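Local coordinates for stress-induced protein 1 (Caenorhabditis elegans, PDB 4YE0) that probably binds unfolded proteins as a small heat shock protein chaperone, represented here by a truncated construct built around its alpha-crystallin domain, at residues L27-E32 against M80-P85. Residues are numbered along the deposited sequence; the frame is centred on the assembly and turned at random.
Sequences LKVNLE and MTIDAP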
ATOM      1  N   LEU A  27       0.773   0.615  12.518  1.00 38.62           N
ATOM      2  CA  LEU A  27      -0.656   0.398  12.365  1.00 36.56           C
ATOM      3  C   LEU A  27      -1.459   1.031  13.486  1.00 39.03           C
ATOM      4  O   LEU A  27      -1.038   1.037  14.640  1.00 43.95           O
ATOM      5  CB  LEU A  27      -0.952  -1.096  12.289  1.00 36.26           C
ATOM      6  CG  LEU A  27      -0.439  -1.735  11.000  1.00 35.93           C
ATOM      7  CD1 LEU A  27      -0.278  -3.233  11.189  1.00 38.39           C
ATOM      8  CD2 LEU A  27      -1.361  -1.425   9.823  1.00 34.75           C
ATOM      9  N   LYS A  28      -2.618   1.566  13.115  1.00 40.43           N
ATOM     10  CA  LYS A  28      -3.553   2.193  14.037  1.00 37.73           C
ATOM     11  C   LYS A  28      -4.928   1.592  13.828  1.00 29.04           C
ATOM     12  O   LYS A  28      -5.364   1.413  12.691  1.00 31.17           O
ATOM     13  CB  LYS A  28      -3.650   3.698  13.761  1.00 47.08           C
ATOM     14  CG  LYS A  28      -2.775   4.575  14.638  1.00 57.61           C
ATOM     15  CD  LYS A  28      -3.311   6.000  14.691  1.00 67.16           C
ATOM     16  CE  LYS A  28      -2.606   6.831  15.753  1.00 73.43           C
ATOM     17  NZ  LYS A  28      -1.247   7.267  15.325  1.00 78.12           N
ATOM     18  N   VAL A  29      -5.613   1.290  14.925  1.00 30.15           N
ATOM     19  CA  VAL A  29      -7.014   0.908  14.871  1.00 32.54           C
ATOM     20  C   VAL A  29      -7.771   1.818  15.825  1.00 32.97           C
ATOM     21  O   VAL A  29      -7.467   1.876  17.017  1.00 32.54           O
ATOM     22  CB  VAL A  29      -7.236  -0.566  15.259  1.00 30.74           C
ATOM     23  CG1 VAL A  29      -8.719  -0.905  15.179  1.00 29.95           C
ATOM     24  CG2 VAL A  29      -6.431  -1.475  14.343  1.00 28.02           C
ATOM     25  N   ASN A  30      -8.746   2.536  15.282  1.00 32.48           N
ATOM     26  CA  ASN A  30      -9.530   3.478  16.055  1.00 33.29           C
ATOM     27  C   ASN A  30     -11.018   3.207  15.906  1.00 29.25           C
ATOM     28  O   ASN A  30     -11.477   2.771  14.848  1.00 32.36           O
ATOM     29  CB  ASN A  30      -9.197   4.912  15.627  1.00 36.47           C
ATOM     30  CG  ASN A  30      -7.787   5.322  16.012  1.00 37.29           C
ATOM     31  OD1 ASN A  30      -6.942   5.565  15.154  1.00 47.34           O
ATOM     32  ND2 ASN A  30      -7.522   5.394  17.309  1.00 35.35           N
ATOM     33  N   LEU A  31     -11.755   3.446  16.986  1.00 26.14           N
ATOM     34  CA  LEU A  31     -13.202   3.365  16.991  1.00 28.99           C
ATOM     35  C   LEU A  31     -13.789   4.727  17.354  1.00 32.55           C
ATOM     36  O   LEU A  31     -13.343   5.374  18.302  1.00 29.47           O
ATOM     37  CB  LEU A  31     -13.671   2.332  18.005  1.00 32.02           C
ATOM     38  CG  LEU A  31     -15.177   2.111  18.125  1.00 33.00           C
ATOM     39  CD1 LEU A  31     -15.764   1.668  16.794  1.00 34.37           C
ATOM     40  CD2 LEU A  31     -15.446   1.069  19.198  1.00 34.86           C
ATOM     41  N   GLU A  32     -14.801   5.136  16.598  1.00 32.93           N
ATOM     42  CA  GLU A  32     -15.457   6.419  16.790  1.00 36.93           C
ATOM     43  C   GLU A  32     -16.949   6.193  16.602  1.00 33.09           C
ATOM     44  O   GLU A  32     -17.420   6.058  15.482  1.00 31.28           O
ATOM     45  CB  GLU A  32     -14.907   7.411  15.770  1.00 43.84           C
ATOM     46  CG  GLU A  32     -15.033   8.870  16.157  1.00 52.57           C
ATOM     47  CD  GLU A  32     -14.477   9.792  15.087  1.00 61.22           C
ATOM     48  OE1 GLU A  32     -14.790  10.999  15.120  1.00 64.11           O
ATOM     49  OE2 GLU A  32     -13.733   9.311  14.205  1.00 63.23           O
ATOM     50  N   MET A  80      -4.420  -9.235   9.975  1.00 51.22           N
ATOM     51  CA  MET A  80      -5.110  -8.678  11.127  1.00 45.58           C
ATOM     52  C   MET A  80      -6.528  -9.215  11.157  1.00 43.26           C
ATOM     53  O   MET A  80      -7.201  -9.260  10.127  1.00 44.24           O
ATOM     54  CB  MET A  80      -5.139  -7.152  11.063  1.00 42.79           C
ATOM     55  CG  MET A  80      -5.671  -6.495  12.328  1.00 43.61           C
ATOM     56  SD  MET A  80      -5.479  -4.703  12.281  1.00 48.05           S
ATOM     57  CE  MET A  80      -6.676  -4.340  11.033  1.00 43.32           C
ATOM     58  N   THR A  81      -6.984  -9.627  12.331  1.00 42.31           N
ATOM     59  CA  THR A  81      -8.394  -9.922  12.504  1.00 45.79           C
ATOM     60  C   THR A  81      -8.960  -9.100  13.654  1.00 41.94           C
ATOM     61  O   THR A  81      -8.356  -8.979  14.723  1.00 37.05           O
ATOM     62  CB  THR A  81      -8.697 -11.434  12.665  1.00 50.66           C
ATOM     63  OG1 THR A  81     -10.098 -11.618  12.912  1.00 57.02           O
ATOM     64  CG2 THR A  81      -7.917 -12.047  13.796  1.00 51.80           C
ATOM     65  N   ILE A  82     -10.113  -8.500  13.388  1.00 40.64           N
ATOM     66  CA  ILE A  82     -10.832  -7.726  14.371  1.00 39.67           C
ATOM     67  C   ILE A  82     -12.155  -8.436  14.573  1.00 40.67           C
ATOM     68  O   ILE A  82     -12.879  -8.671  13.608  1.00 44.57           O
ATOM     69  CB  ILE A  82     -11.083  -6.290  13.879  1.00 40.13           C
ATOM     70  CG1 ILE A  82      -9.747  -5.586  13.609  1.00 41.07           C
ATOM     71  CG2 ILE A  82     -11.908  -5.523  14.903  1.00 40.17           C
ATOM     72  CD1 ILE A  82      -9.874  -4.269  12.871  1.00 46.04           C
ATOM     73  N   ASP A  83     -12.467  -8.791  15.815  1.00 40.40           N
ATOM     74  CA  ASP A  83     -13.724  -9.475  16.092  1.00 46.91           C
ATOM     75  C   ASP A  83     -14.390  -8.995  17.375  1.00 44.50           C
ATOM     76  O   ASP A  83     -13.731  -8.471  18.275  1.00 47.59           O
ATOM     77  CB  ASP A  83     -13.518 -10.997  16.119  1.00 54.07           C
ATOM     78  CG  ASP A  83     -12.881 -11.488  17.409  1.00 60.08           C
ATOM     79  OD1 ASP A  83     -13.383 -12.479  17.978  1.00 76.16           O
ATOM     80  OD2 ASP A  83     -11.886 -10.886  17.858  1.00 62.13           O
ATOM     81  N   ALA A  84     -15.706  -9.175  17.434  1.00 43.41           N
ATOM     82  CA  ALA A  84     -16.496  -8.820  18.608  1.00 43.05           C
ATOM     83  C   ALA A  84     -17.773  -9.661  18.658  1.00 41.59           C
ATOM     84  O   ALA A  84     -18.310 -10.031  17.614  1.00 45.61           O
ATOM     85  CB  ALA A  84     -16.840  -7.340  18.573  1.00 41.04           C
ATOM     86  N   PRO A  85     -18.258  -9.980  19.870  1.00 44.70           N
ATOM     87  CA  PRO A  85     -19.579 -10.607  19.959  1.00 47.76           C
ATOM     88  C   PRO A  85     -20.704  -9.605  19.710  1.00 52.61           C
ATOM     89  O   PRO A  85     -20.484  -8.392  19.788  1.00 54.40           O
ATOM     90  CB  PRO A  85     -19.632 -11.130  21.399  1.00 45.76           C
ATOM     91  CG  PRO A  85     -18.646 -10.309  22.154  1.00 44.70           C
ATOM     92  CD  PRO A  85     -17.576  -9.922  21.178  1.00 44.78           C
TER
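Val29 meets Met80 and Ile82 across the core of the alpha-crystallin domain, an immunoglobulin-like beta-sandwich, where strand 27-32 of one antiparallel sheet faces strand 79-85 of the other. The strands meet through apolar side chains, the CA atoms of Val29 and Ile82 lying 9.5 Å apart, and each makes its backbone bonds within its own sheet: Lys28 with Glu39 and Asn30 with Thr37 in one, Met80 with Leu17, Ile82 with Val15 and Thr81 with Val73 in the other. Val29 sends one methyl to each partner. CG2, anti to its own carbonyl carbon, reaches the thioether of Met80 tip to tip, while CG1 turns to the delta methyl of Ile82. Extended through CG and SD, the Met80 chain reaches across toward Val29 before bending at the last torsion (chi3 70°), which lays Met80 CE against Ile82 CD1, 3.7 Å away, with SD nearest to the valine. Strand 35-45, the neighbour of 27-32, closes the same apolar layer: Leu36 touches both Val29 and Ile82, and Ile38 both Met80 and Ile82. Met80 and Ile82 are buried, whereas Val29, on an outermost strand of its sheet within the chain, stays partly exposed. Val29 CG1 stands 4.2 Å from Ile82 CD1, and Val29 CG2 lies 3.9 Å from Met80 SD.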